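Local coordinates for protein ComZ (Thermus thermophilus, PDB 6QVI) that probably serves as a DNA receptor at the pilus tip in natural competence, joining a pseudopilin-like domain to a beta-solenoid domain, at residues V111-S116 against K120-A125; L25-A30 against Q79-T84; C297-A302 against V375-D380; A303-R308 against S314-P319. All blocks are in the same frame, centred on the assembly; numbering follows the deposited sequence.

Contact 1. Residues V111-S116 against K120-A125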
loop_
_atom_site.group_PDB
_atom_site.type_symbol
_atom_site.label_atom_id
_atom_site.label_comp_id
_atom_site.label_asym_id
_atom_site.label_seq_id
_atom_site.Cartn_x
_atom_site.Cartn_y
_atom_site.Cartn_z
ATOM N N VAL A 111 3.150 -25.624 -20.889
ATOM C CA VAL A 111 3.194 -26.758 -21.824
ATOM C C VAL A 111 3.713 -28.002 -21.112
ATOM O O VAL A 111 4.788 -27.973 -20.495
ATOM C CB VAL A 111 4.065 -26.444 -23.062
ATOM C CG1 VAL A 111 4.502 -27.688 -23.751
ATOM C CG2 VAL A 111 3.309 -25.644 -24.041
ATOM N N SER A 112 2.985 -29.085 -21.255
ATOM C CA SER A 112 3.350 -30.341 -20.677
ATOM C C SER A 112 3.371 -31.437 -21.722
ATOM O O SER A 112 2.353 -31.877 -22.139
ATOM C CB SER A 112 2.345 -30.660 -19.593
ATOM O OG SER A 112 2.001 -32.011 -19.551
ATOM N N GLU A 113 4.549 -31.867 -22.137
ATOM C CA GLU A 113 4.717 -32.938 -23.101
ATOM C C GLU A 113 4.721 -34.246 -22.374
ATOM O O GLU A 113 5.591 -34.482 -21.622
ATOM C CB GLU A 113 6.070 -32.822 -23.761
ATOM C CG GLU A 113 6.223 -31.672 -24.726
ATOM C CD GLU A 113 7.641 -31.495 -25.222
ATOM O OE1 GLU A 113 8.143 -30.361 -25.242
ATOM O OE2 GLU A 113 8.267 -32.489 -25.603
ATOM N N GLY A 114 3.773 -35.121 -22.619
ATOM C CA GLY A 114 3.747 -36.390 -21.925
ATOM C C GLY A 114 3.987 -37.608 -22.784
ATOM O O GLY A 114 3.798 -37.570 -23.964
ATOM N N THR A 115 4.480 -38.679 -22.186
ATOM C CA THR A 115 4.722 -39.908 -22.915
ATOM C C THR A 115 4.307 -41.060 -22.090
ATOM O O THR A 115 4.501 -41.036 -20.926
ATOM C CB THR A 115 6.182 -40.182 -23.221
ATOM O OG1 THR A 115 6.857 -40.433 -22.007
ATOM C CG2 THR A 115 6.841 -39.051 -23.906
ATOM N N SER A 116 3.781 -42.092 -22.710
ATOM C CA SER A 116 3.366 -43.260 -21.970
ATOM C C SER A 116 3.295 -44.474 -22.851
ATOM O O SER A 116 2.354 -44.614 -23.597
ATOM C CB SER A 116 2.012 -43.029 -21.331
ATOM O OG SER A 116 1.316 -44.232 -21.141
ATOM N N LYS A 120 3.084 -40.417 -27.420
ATOM C CA LYS A 120 3.486 -39.105 -26.971
ATOM C C LYS A 120 2.333 -38.147 -27.255
ATOM O O LYS A 120 1.735 -38.164 -28.351
ATOM C CB LYS A 120 4.792 -38.696 -27.677
ATOM C CG LYS A 120 5.415 -37.387 -27.216
ATOM C CD LYS A 120 6.765 -37.116 -27.920
ATOM C CE LYS A 120 7.286 -35.708 -27.563
ATOM N NZ LYS A 120 8.527 -35.265 -28.284
ATOM N N ALA A 121 2.001 -37.346 -26.241
ATOM C CA ALA A 121 0.956 -36.334 -26.307
ATOM C C ALA A 121 1.456 -35.042 -25.675
ATOM O O ALA A 121 2.258 -35.037 -24.730
ATOM C CB ALA A 121 -0.322 -36.772 -25.585
ATOM N N ARG A 122 0.883 -33.949 -26.136
ATOM C CA ARG A 122 1.267 -32.611 -25.712
ATOM C C ARG A 122 -0.004 -31.844 -25.369
ATOM O O ARG A 122 -0.945 -31.790 -26.188
ATOM C CB ARG A 122 2.028 -31.931 -26.852
ATOM C CG ARG A 122 2.772 -30.672 -26.572
ATOM C CD ARG A 122 3.486 -30.302 -27.853
ATOM N NE ARG A 122 3.519 -28.865 -28.046
ATOM C CZ ARG A 122 4.556 -28.112 -27.715
ATOM N NH1 ARG A 122 5.646 -28.672 -27.186
ATOM N NH2 ARG A 122 4.502 -26.802 -27.921
ATOM N N VAL A 123 -0.043 -31.242 -24.181
ATOM C CA VAL A 123 -1.187 -30.398 -23.845
ATOM C C VAL A 123 -0.695 -29.049 -23.338
ATOM O O VAL A 123 0.344 -28.935 -22.673
ATOM C CB VAL A 123 -2.118 -31.064 -22.803
ATOM C CG1 VAL A 123 -2.426 -32.469 -23.230
ATOM C CG2 VAL A 123 -1.559 -31.022 -21.415
ATOM N N GLN A 124 -1.473 -28.018 -23.597
ATOM C CA GLN A 124 -0.935 -26.711 -23.268
ATOM C C GLN A 124 -2.066 -25.747 -22.976
ATOM O O GLN A 124 -3.189 -25.937 -23.457
ATOM C CB GLN A 124 -0.042 -26.212 -24.407
ATOM C CG GLN A 124 -0.698 -25.556 -25.559
ATOM C CD GLN A 124 0.344 -24.934 -26.495
ATOM O OE1 GLN A 124 1.450 -25.463 -26.640
ATOM N NE2 GLN A 124 0.015 -23.784 -27.088
ATOM N N ALA A 125 -1.769 -24.749 -22.128
ATOM C CA ALA A 125 -2.730 -23.699 -21.786
ATOM C C ALA A 125 -2.069 -22.331 -21.741
ATOM O O ALA A 125 -0.942 -22.172 -21.237
ATOM C CB ALA A 125 -3.407 -23.969 -20.442
#
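The guanidinium of R122 takes the methyl CG1 of V111 off-centre over one face, and the carboxylate of E113 at its edge. These groups lie on a beta hairpin of the pseudopilin-like domain, where strands 107-115 and 120-130 pair antiparallel. E113 OE1 stands 3.6 Å from R122 NH1, a salt bridge in which the two planes are turned 45° apart. The other oxygen, OE2, makes a long salt bridge of 3.9 Å to NZ of K120, whose fully extended chain runs alongside E113. CG of E113 is anti to its carbonyl carbon (chi1 -71°), which stands the carboxylate up between the two cations of the facing strand. With an alanine here that carboxylate is gone, and K120 and R122 would probably lose their shared counter-charge, the guanidinium becoming freer to turn. On the same face V111 CG2 packs against CB of Q124, at 3.4 Å. The opposite face, bearing S112, A121 and V123, is turned to helix 12-40, where S112 OG hydrogen-bonds A21 O. Beneath the charges, two hydrogen-bonded pairs join the strands, and in one of them S112 N reaches V123 O at 3.0 Å, almost straight at 174°.

Contact 2. Residues L25-A30 against Q79-T84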
loop_
_atom_site.group_PDB
_atom_site.type_symbol
_atom_site.label_atom_id
_atom_site.label_comp_id
_atom_site.label_asym_id
_atom_site.label_seq_id
_atom_site.Cartn_x
_atom_site.Cartn_y
_atom_site.Cartn_z
ATOM N N LEU A 25 0.103 -30.822 -16.850
ATOM C CA LEU A 25 -0.526 -29.522 -17.008
ATOM C C LEU A 25 -1.313 -29.125 -15.781
ATOM O O LEU A 25 -1.217 -27.986 -15.334
ATOM C CB LEU A 25 -1.456 -29.522 -18.203
ATOM C CG LEU A 25 -1.905 -28.088 -18.462
ATOM C CD1 LEU A 25 -0.850 -27.344 -19.245
ATOM C CD2 LEU A 25 -3.211 -28.062 -19.203
ATOM N N GLN A 26 -2.076 -30.053 -15.200
ATOM C CA GLN A 26 -2.943 -29.616 -14.124
ATOM C C GLN A 26 -2.191 -29.494 -12.820
ATOM O O GLN A 26 -2.569 -28.671 -11.975
ATOM C CB GLN A 26 -4.170 -30.536 -14.000
ATOM C CG GLN A 26 -4.901 -30.717 -15.354
ATOM C CD GLN A 26 -6.012 -29.675 -15.616
ATOM O OE1 GLN A 26 -6.675 -29.203 -14.688
ATOM N NE2 GLN A 26 -6.192 -29.301 -16.888
ATOM N N LYS A 27 -1.074 -30.199 -12.682
ATOM C CA LYS A 27 -0.247 -30.005 -11.496
ATOM C C LYS A 27 0.339 -28.608 -11.481
ATOM O O LYS A 27 0.216 -27.873 -10.489
ATOM C CB LYS A 27 0.882 -31.027 -11.475
ATOM C CG LYS A 27 1.557 -31.211 -10.150
ATOM C CD LYS A 27 3.042 -31.426 -10.378
ATOM C CE LYS A 27 3.784 -31.632 -9.080
ATOM N NZ LYS A 27 5.236 -31.781 -9.388
ATOM N N TYR A 28 0.956 -28.212 -12.592
ATOM C CA TYR A 28 1.642 -26.933 -12.618
ATOM C C TYR A 28 0.729 -25.767 -12.972
ATOM O O TYR A 28 1.127 -24.628 -12.760
ATOM C CB TYR A 28 2.828 -27.009 -13.572
ATOM C CG TYR A 28 3.928 -27.823 -12.964
ATOM C CD1 TYR A 28 4.062 -29.196 -13.228
ATOM C CD2 TYR A 28 4.811 -27.235 -12.068
ATOM C CE1 TYR A 28 5.093 -29.959 -12.634
ATOM C CE2 TYR A 28 5.838 -27.976 -11.486
ATOM C CZ TYR A 28 5.974 -29.335 -11.766
ATOM O OH TYR A 28 6.989 -30.037 -11.160
ATOM N N LYS A 29 -0.504 -26.017 -13.438
ATOM C CA LYS A 29 -1.505 -24.964 -13.451
ATOM C C LYS A 29 -1.922 -24.618 -12.029
ATOM O O LYS A 29 -2.147 -23.442 -11.724
ATOM C CB LYS A 29 -2.719 -25.392 -14.278
ATOM C CG LYS A 29 -3.970 -24.474 -14.184
ATOM C CD LYS A 29 -4.970 -24.760 -15.338
ATOM C CE LYS A 29 -6.045 -25.798 -14.958
ATOM N NZ LYS A 29 -7.292 -25.260 -14.335
ATOM N N ALA A 30 -1.962 -25.609 -11.138
ATOM C CA ALA A 30 -2.184 -25.310 -9.736
ATOM C C ALA A 30 -0.995 -24.570 -9.138
ATOM O O ALA A 30 -1.165 -23.565 -8.429
ATOM C CB ALA A 30 -2.459 -26.591 -8.956
ATOM N N GLN A 79 11.310 -31.870 -15.655
ATOM C CA GLN A 79 11.888 -32.629 -16.731
ATOM C C GLN A 79 11.830 -34.074 -16.363
ATOM O O GLN A 79 12.316 -34.452 -15.339
ATOM C CB GLN A 79 13.313 -32.212 -16.941
ATOM C CG GLN A 79 13.928 -32.804 -18.166
ATOM C CD GLN A 79 14.700 -31.792 -18.953
ATOM O OE1 GLN A 79 15.841 -32.011 -19.308
ATOM N NE2 GLN A 79 14.075 -30.683 -19.241
ATOM N N ASN A 80 11.154 -34.864 -17.177
ATOM C CA ASN A 80 10.981 -36.293 -16.980
ATOM C C ASN A 80 10.365 -36.723 -15.674
ATOM O O ASN A 80 10.621 -37.787 -15.197
ATOM C CB ASN A 80 12.271 -37.024 -17.261
ATOM C CG ASN A 80 12.722 -36.825 -18.669
ATOM O OD1 ASN A 80 11.952 -36.963 -19.579
ATOM N ND2 ASN A 80 13.955 -36.472 -18.854
ATOM N N GLU A 81 9.482 -35.924 -15.127
ATOM C CA GLU A 81 8.857 -36.276 -13.888
ATOM C C GLU A 81 7.937 -37.416 -14.181
ATOM O O GLU A 81 7.270 -37.394 -15.162
ATOM C CB GLU A 81 8.078 -35.083 -13.395
ATOM C CG GLU A 81 7.317 -35.277 -12.108
ATOM C CD GLU A 81 7.262 -34.011 -11.293
ATOM O OE1 GLU A 81 8.216 -33.223 -11.343
ATOM O OE2 GLU A 81 6.269 -33.804 -10.592
ATOM N N VAL A 82 7.847 -38.406 -13.323
ATOM C CA VAL A 82 6.996 -39.524 -13.641
ATOM C C VAL A 82 5.652 -39.568 -12.989
ATOM O O VAL A 82 5.511 -39.311 -11.838
ATOM C CB VAL A 82 7.687 -40.849 -13.321
ATOM C CG1 VAL A 82 9.182 -40.734 -13.486
ATOM C CG2 VAL A 82 7.346 -41.290 -11.928
ATOM N N VAL A 83 4.659 -39.940 -13.762
ATOM C CA VAL A 83 3.313 -40.088 -13.272
ATOM C C VAL A 83 3.220 -41.481 -12.705
ATOM O O VAL A 83 3.853 -42.375 -13.194
ATOM C CB VAL A 83 2.337 -39.982 -14.423
ATOM C CG1 VAL A 83 0.935 -39.738 -13.933
ATOM C CG2 VAL A 83 2.786 -38.898 -15.353
ATOM N N THR A 84 2.405 -41.685 -11.693
ATOM C CA THR A 84 2.306 -42.991 -11.054
ATOM C C THR A 84 0.856 -43.445 -10.990
ATOM O O THR A 84 -0.069 -42.629 -10.929
ATOM C CB THR A 84 2.903 -43.011 -9.624
ATOM O OG1 THR A 84 2.115 -42.196 -8.741
ATOM C CG2 THR A 84 4.357 -42.571 -9.626
#
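K27 and Y28, neighbours on the N-terminal helix, meet the carboxylate of E81 on strand 78-84, a polar bridge between helix and sheet in the pilin-like fold, whose long helix lies against an antiparallel sheet. The strong bond is the salt bridge from K27 NZ to E81 OE2, at 2.6 Å, received on the oxygen's syn lone pair. The other oxygen, OE1, takes a weak hydrogen bond from Y28 OH at 3.4 Å. The triangle closes within the helix, where K27 NZ donates to Y28 OH at 3.0 Å. The phenol thus receives from the ammonium and gives weakly to the carboxylate, while ring and carboxylate planes stand 65° apart.

K27 reaches this point with CG anti to its backbone N (chi1 -163°) and a bend at the next bond, after which the chain runs straight toward E81. E81 comes from the opposite direction, and its extended first bond, followed by a bend at chi2, carries the carboxylate out to the helix.

Further out, E81 is set by the strand's pairing with strand 90-100: N80 and E81 both face Y94 in a G1 beta bulge, and N80 N bonds to T95 OG1. The helix is seated by apolar contacts of L25 and Y28 with L110, while V83 packs on Y19 and A23, earlier in the same helix. The salt bridge itself lies at the surface, and the oxygen that receives it, E81 OE2, also stands 3.9 Å from Y28 OH.

Contact 3. Residues C297-A302 against V375-D380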
loop_
_atom_site.group_PDB
_atom_site.type_symbol
_atom_site.label_atom_id
_atom_site.label_comp_id
_atom_site.label_asym_id
_atom_site.label_seq_id
_atom_site.Cartn_x
_atom_site.Cartn_y
_atom_site.Cartn_z
ATOM N N CYS A 297 -18.968 4.480 3.485
ATOM C CA CYS A 297 -18.358 3.367 4.206
ATOM C C CYS A 297 -17.982 3.750 5.625
ATOM O O CYS A 297 -18.281 3.016 6.578
ATOM C CB CYS A 297 -17.134 2.883 3.428
ATOM S SG CYS A 297 -16.308 1.515 4.218
ATOM N N LEU A 298 -17.322 4.881 5.788
ATOM C CA LEU A 298 -16.908 5.321 7.102
ATOM C C LEU A 298 -18.099 5.558 7.951
ATOM O O LEU A 298 -18.141 5.183 9.085
ATOM C CB LEU A 298 -16.126 6.600 7.001
ATOM C CG LEU A 298 -14.777 6.385 6.391
ATOM C CD1 LEU A 298 -14.249 7.686 5.867
ATOM C CD2 LEU A 298 -13.870 5.867 7.464
ATOM N N GLN A 299 -19.097 6.175 7.372
ATOM C CA GLN A 299 -20.298 6.459 8.088
ATOM C C GLN A 299 -20.944 5.202 8.579
ATOM O O GLN A 299 -21.373 5.121 9.708
ATOM C CB GLN A 299 -21.262 7.187 7.182
ATOM C CG GLN A 299 -21.002 8.660 7.037
ATOM C CD GLN A 299 -21.762 9.254 5.899
ATOM O OE1 GLN A 299 -22.332 8.553 5.107
ATOM N NE2 GLN A 299 -21.766 10.547 5.812
ATOM N N GLY A 300 -21.029 4.211 7.713
ATOM C CA GLY A 300 -21.648 2.969 8.061
ATOM C C GLY A 300 -20.853 2.017 8.899
ATOM O O GLY A 300 -21.427 1.219 9.583
ATOM N N LYS A 301 -19.545 2.081 8.873
ATOM C CA LYS A 301 -18.792 1.143 9.665
ATOM C C LYS A 301 -18.243 1.723 10.932
ATOM O O LYS A 301 -17.530 1.077 11.659
ATOM C CB LYS A 301 -17.677 0.553 8.842
ATOM C CG LYS A 301 -18.102 -0.687 8.096
ATOM C CD LYS A 301 -16.913 -1.535 7.717
ATOM C CE LYS A 301 -16.922 -2.865 8.437
ATOM N NZ LYS A 301 -15.553 -3.282 8.857
ATOM N N ALA A 302 -18.590 2.952 11.209
ATOM C CA ALA A 302 -18.109 3.614 12.384
ATOM C C ALA A 302 -18.701 3.092 13.636
ATOM O O ALA A 302 -19.864 2.803 13.699
ATOM C CB ALA A 302 -18.441 5.058 12.288
ATOM N N VAL A 375 -15.498 8.343 13.695
ATOM C CA VAL A 375 -15.461 9.435 12.750
ATOM C C VAL A 375 -16.294 10.606 13.187
ATOM O O VAL A 375 -17.442 10.446 13.485
ATOM C CB VAL A 375 -15.853 9.006 11.334
ATOM C CG1 VAL A 375 -16.522 7.685 11.354
ATOM C CG2 VAL A 375 -16.758 10.003 10.670
ATOM N N LEU A 376 -15.682 11.786 13.183
ATOM C CA LEU A 376 -16.296 13.037 13.560
ATOM C C LEU A 376 -16.491 13.888 12.360
ATOM O O LEU A 376 -15.556 14.287 11.775
ATOM C CB LEU A 376 -15.364 13.767 14.480
ATOM C CG LEU A 376 -14.687 12.803 15.406
ATOM C CD1 LEU A 376 -13.741 13.517 16.322
ATOM C CD2 LEU A 376 -15.722 12.072 16.200
ATOM N N GLU A 377 -17.711 14.189 11.991
ATOM C CA GLU A 377 -17.928 15.007 10.835
ATOM C C GLU A 377 -18.245 16.423 11.214
ATOM O O GLU A 377 -19.065 16.649 12.045
ATOM C CB GLU A 377 -19.077 14.458 10.014
ATOM C CG GLU A 377 -18.959 12.987 9.708
ATOM C CD GLU A 377 -20.072 12.458 8.836
ATOM O OE1 GLU A 377 -20.358 13.015 7.770
ATOM O OE2 GLU A 377 -20.666 11.459 9.220
ATOM N N GLY A 378 -17.589 17.376 10.582
ATOM C CA GLY A 378 -17.809 18.782 10.840
ATOM C C GLY A 378 -17.156 19.189 12.121
ATOM O O GLY A 378 -17.593 20.075 12.791
ATOM N N ILE A 379 -16.050 18.559 12.410
ATOM C CA ILE A 379 -15.331 18.750 13.659
ATOM C C ILE A 379 -13.858 18.727 13.299
ATOM O O ILE A 379 -13.451 17.939 12.445
ATOM C CB ILE A 379 -15.653 17.637 14.677
ATOM C CG1 ILE A 379 -17.035 17.850 15.310
ATOM C CG2 ILE A 379 -14.554 17.530 15.735
ATOM C CD1 ILE A 379 -17.476 16.686 16.186
ATOM N N ASP A 380 -13.091 19.657 13.840
ATOM C CA ASP A 380 -11.653 19.552 13.724
ATOM C C ASP A 380 -11.104 18.853 14.963
ATOM O O ASP A 380 -11.762 18.756 16.000
ATOM C CB ASP A 380 -11.033 20.933 13.523
ATOM C CG ASP A 380 -11.291 21.479 12.109
ATOM O OD1 ASP A 380 -11.035 22.676 11.813
ATOM O OD2 ASP A 380 -11.757 20.669 11.272
#
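A302 and V375 bring their CA atoms to 6.4 Å, the closest pair of CA atoms between residues 297-302, which carry part of helix 294-301, and the strand residues 375-377. Alternate residues of the strand, V375 and E377, turn their side chains toward the helix, and each meets something different there. V375 reaches with one branch: CG1 sits against CB of A302 at 3.4 Å. The same methyl comes to 3.7 Å from the carbonyl oxygen of L298, so one branch of the valine touches both A302 and the helix backbone.

The polar half of the contact pairs Q299 with E377, their side chains crossing at roughly a right angle. NE2 of Q299 gives a weak hydrogen bond to E377 OE1, long at 3.5 Å though fairly straight (163°), with the amide and carboxylate planes 34° apart. The glutamine is extended beyond CG, and its shaft also packs on the acid, CG lying 3.6 Å from E377 OE2. The stronger partner of E377 is R305, whose NE forms a salt bridge with OE2. The buried carboxylate is therefore held by an arginine at one oxygen and touched by an amide at the other.

On the helix, C297 is disulfide-bonded to C288, while V375 and E377 hydrogen-bond through their backbones to the parallel strand 304-309. The arrangement is that of a short helix flanking the stacked parallel strands of the beta-solenoid domain, next in the chain to strand 304-309.

Contact 4. Residues A303-R308 against S314-P319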
loop_
_atom_site.group_PDB
_atom_site.type_symbol
_atom_site.label_atom_id
_atom_site.label_comp_id
_atom_site.label_asym_id
_atom_site.label_seq_id
_atom_site.Cartn_x
_atom_site.Cartn_y
_atom_site.Cartn_z
ATOM N N ALA A 303 -17.884 3.002 14.656
ATOM C CA ALA A 303 -18.350 2.565 15.932
ATOM C C ALA A 303 -18.921 3.789 16.572
ATOM O O ALA A 303 -20.039 3.795 17.005
ATOM C CB ALA A 303 -17.207 2.053 16.753
ATOM N N LEU A 304 -18.123 4.834 16.621
ATOM C CA LEU A 304 -18.522 6.087 17.187
ATOM C C LEU A 304 -18.594 7.049 16.052
ATOM O O LEU A 304 -17.645 7.218 15.355
ATOM C CB LEU A 304 -17.460 6.548 18.159
ATOM C CG LEU A 304 -17.838 7.622 19.156
ATOM C CD1 LEU A 304 -17.470 8.975 18.631
ATOM C CD2 LEU A 304 -19.319 7.582 19.363
ATOM N N ARG A 305 -19.723 7.692 15.863
ATOM C CA ARG A 305 -19.845 8.633 14.789
ATOM C C ARG A 305 -20.684 9.795 15.206
ATOM O O ARG A 305 -21.808 9.620 15.553
ATOM C CB ARG A 305 -20.499 7.970 13.618
ATOM C CG ARG A 305 -21.049 8.961 12.650
ATOM C CD ARG A 305 -21.090 8.385 11.279
ATOM N NE ARG A 305 -21.915 9.188 10.425
ATOM C CZ ARG A 305 -23.125 8.843 10.084
ATOM N NH1 ARG A 305 -23.599 7.719 10.521
ATOM N NH2 ARG A 305 -23.840 9.598 9.305
ATOM N N ILE A 306 -20.126 10.995 15.145
ATOM C CA ILE A 306 -20.812 12.206 15.542
ATOM C C ILE A 306 -20.834 13.223 14.450
ATOM O O ILE A 306 -19.856 13.426 13.820
ATOM C CB ILE A 306 -20.052 12.859 16.677
ATOM C CG1 ILE A 306 -19.781 11.849 17.757
ATOM C CG2 ILE A 306 -20.850 13.978 17.285
ATOM C CD1 ILE A 306 -19.275 12.485 19.008
ATOM N N GLN A 307 -21.954 13.880 14.232
ATOM C CA GLN A 307 -22.027 14.878 13.200
ATOM C C GLN A 307 -22.240 16.213 13.811
ATOM O O GLN A 307 -22.699 16.321 14.901
ATOM C CB GLN A 307 -23.205 14.650 12.292
ATOM C CG GLN A 307 -23.453 13.231 11.891
ATOM C CD GLN A 307 -24.056 13.156 10.532
ATOM O OE1 GLN A 307 -23.450 12.647 9.621
ATOM N NE2 GLN A 307 -25.242 13.680 10.384
ATOM N N ARG A 308 -21.946 17.250 13.064
ATOM C CA ARG A 308 -22.125 18.566 13.574
ATOM C C ARG A 308 -22.455 19.559 12.543
ATOM O O ARG A 308 -21.617 20.025 11.848
ATOM C CB ARG A 308 -20.880 19.035 14.236
ATOM C CG ARG A 308 -20.927 20.510 14.457
ATOM C CD ARG A 308 -19.940 20.895 15.501
ATOM N NE ARG A 308 -19.286 22.117 15.109
ATOM C CZ ARG A 308 -19.284 23.199 15.855
ATOM N NH1 ARG A 308 -19.928 23.221 17.010
ATOM N NH2 ARG A 308 -18.674 24.289 15.446
ATOM N N SER A 314 -25.132 16.011 16.486
ATOM C CA SER A 314 -26.001 14.854 16.416
ATOM C C SER A 314 -25.269 13.547 16.483
ATOM O O SER A 314 -24.444 13.278 15.671
ATOM C CB SER A 314 -26.760 14.884 15.118
ATOM O OG SER A 314 -27.332 13.633 14.851
ATOM N N VAL A 315 -25.587 12.704 17.438
ATOM C CA VAL A 315 -24.927 11.420 17.498
ATOM C C VAL A 315 -25.597 10.426 16.589
ATOM O O VAL A 315 -26.774 10.258 16.633
ATOM C CB VAL A 315 -24.975 10.849 18.885
ATOM C CG1 VAL A 315 -24.217 9.553 18.933
ATOM C CG2 VAL A 315 -24.375 11.833 19.844
ATOM N N ALA A 316 -24.835 9.753 15.756
ATOM C CA ALA A 316 -25.414 8.805 14.850
ATOM C C ALA A 316 -25.019 7.401 15.169
ATOM O O ALA A 316 -25.595 6.483 14.669
ATOM C CB ALA A 316 -25.041 9.150 13.441
ATOM N N SER A 317 -24.019 7.233 15.994
ATOM C CA SER A 317 -23.578 5.928 16.371
ATOM C C SER A 317 -22.777 6.124 17.587
ATOM O O SER A 317 -21.953 6.990 17.613
ATOM C CB SER A 317 -22.664 5.337 15.335
ATOM O OG SER A 317 -23.392 4.780 14.280
ATOM N N PRO A 318 -22.989 5.307 18.611
ATOM C CA PRO A 318 -23.734 4.052 18.711
ATOM C C PRO A 318 -25.197 4.310 18.877
ATOM O O PRO A 318 -25.584 4.991 19.780
ATOM C CB PRO A 318 -23.161 3.409 19.948
ATOM C CG PRO A 318 -22.615 4.510 20.737
ATOM C CD PRO A 318 -22.211 5.582 19.811
ATOM N N PRO A 319 -26.009 3.737 18.015
ATOM C CA PRO A 319 -27.447 4.013 18.016
ATOM C C PRO A 319 -28.209 3.331 19.124
ATOM O O PRO A 319 -29.343 3.743 19.399
ATOM C CB PRO A 319 -27.897 3.494 16.645
ATOM C CG PRO A 319 -26.925 2.394 16.331
ATOM C CD PRO A 319 -25.619 2.734 17.008
#
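The carbonyl oxygen of R305 is gripped by two amides of the facing strand, A316 N at 3.0 Å and S317 N at 3.3 Å. Because A316 and S317 both face R305, this is a classic beta bulge in the hairpin of strands 304-309 and 312-317. The A316 bond runs nearly along the C=O axis, whereas S317 N lies in the carbonyl plane on a lone pair. R305 N returns a straight bond to S317 O, and Q307 and S314 exchange a further pair on the turn side of the bulge.

R305 carries the side-chain contact. With CG anti to its backbone N (chi1 162°) and the chain extended as far as NE, its guanidinium comes over A316, whose CB touches one face and lies 3.6 Å from NH1. NH2 bonds to Q307 OE1 at 3.1 Å from above the amide's carbonyl plane, and NE makes a salt bridge to E377. A leucine in its place has no guanidinium, which would probably leave the buried carboxylate of E377 without its counter-charge and free the amide of Q307 to turn.

After S317 the chain enters P318 through a cis peptide, and the proline's CD packs 3.5 Å from CD2 of L304. The amide of the bulge's extra residue is thus still satisfied, because R305 O accepts both A316 N and S317 N, while a single arginine ties hairpin and neighbouring strand together by charge.

Overall arrangement
From the N terminus, helix 12-40 supplies the first half of contact 2, which closes a long loop when strand 78-84 comes back to the helix. Contact 1 follows in series, a tight hairpin in the same antiparallel sheet, and the two touch where L25 packs on V123. Both belong to the pseudopilin-like domain. Some 170 residues later the chain opens contact 3 in the beta-solenoid domain, and contact 4, a hairpin, forms and closes before strand 374-377 completes contact 3. These two contacts share the neighbouring strands 304-309 and 374-377. Contacts 1 and 3 have centres about 58 Å apart, on opposite sides of the chain's centre.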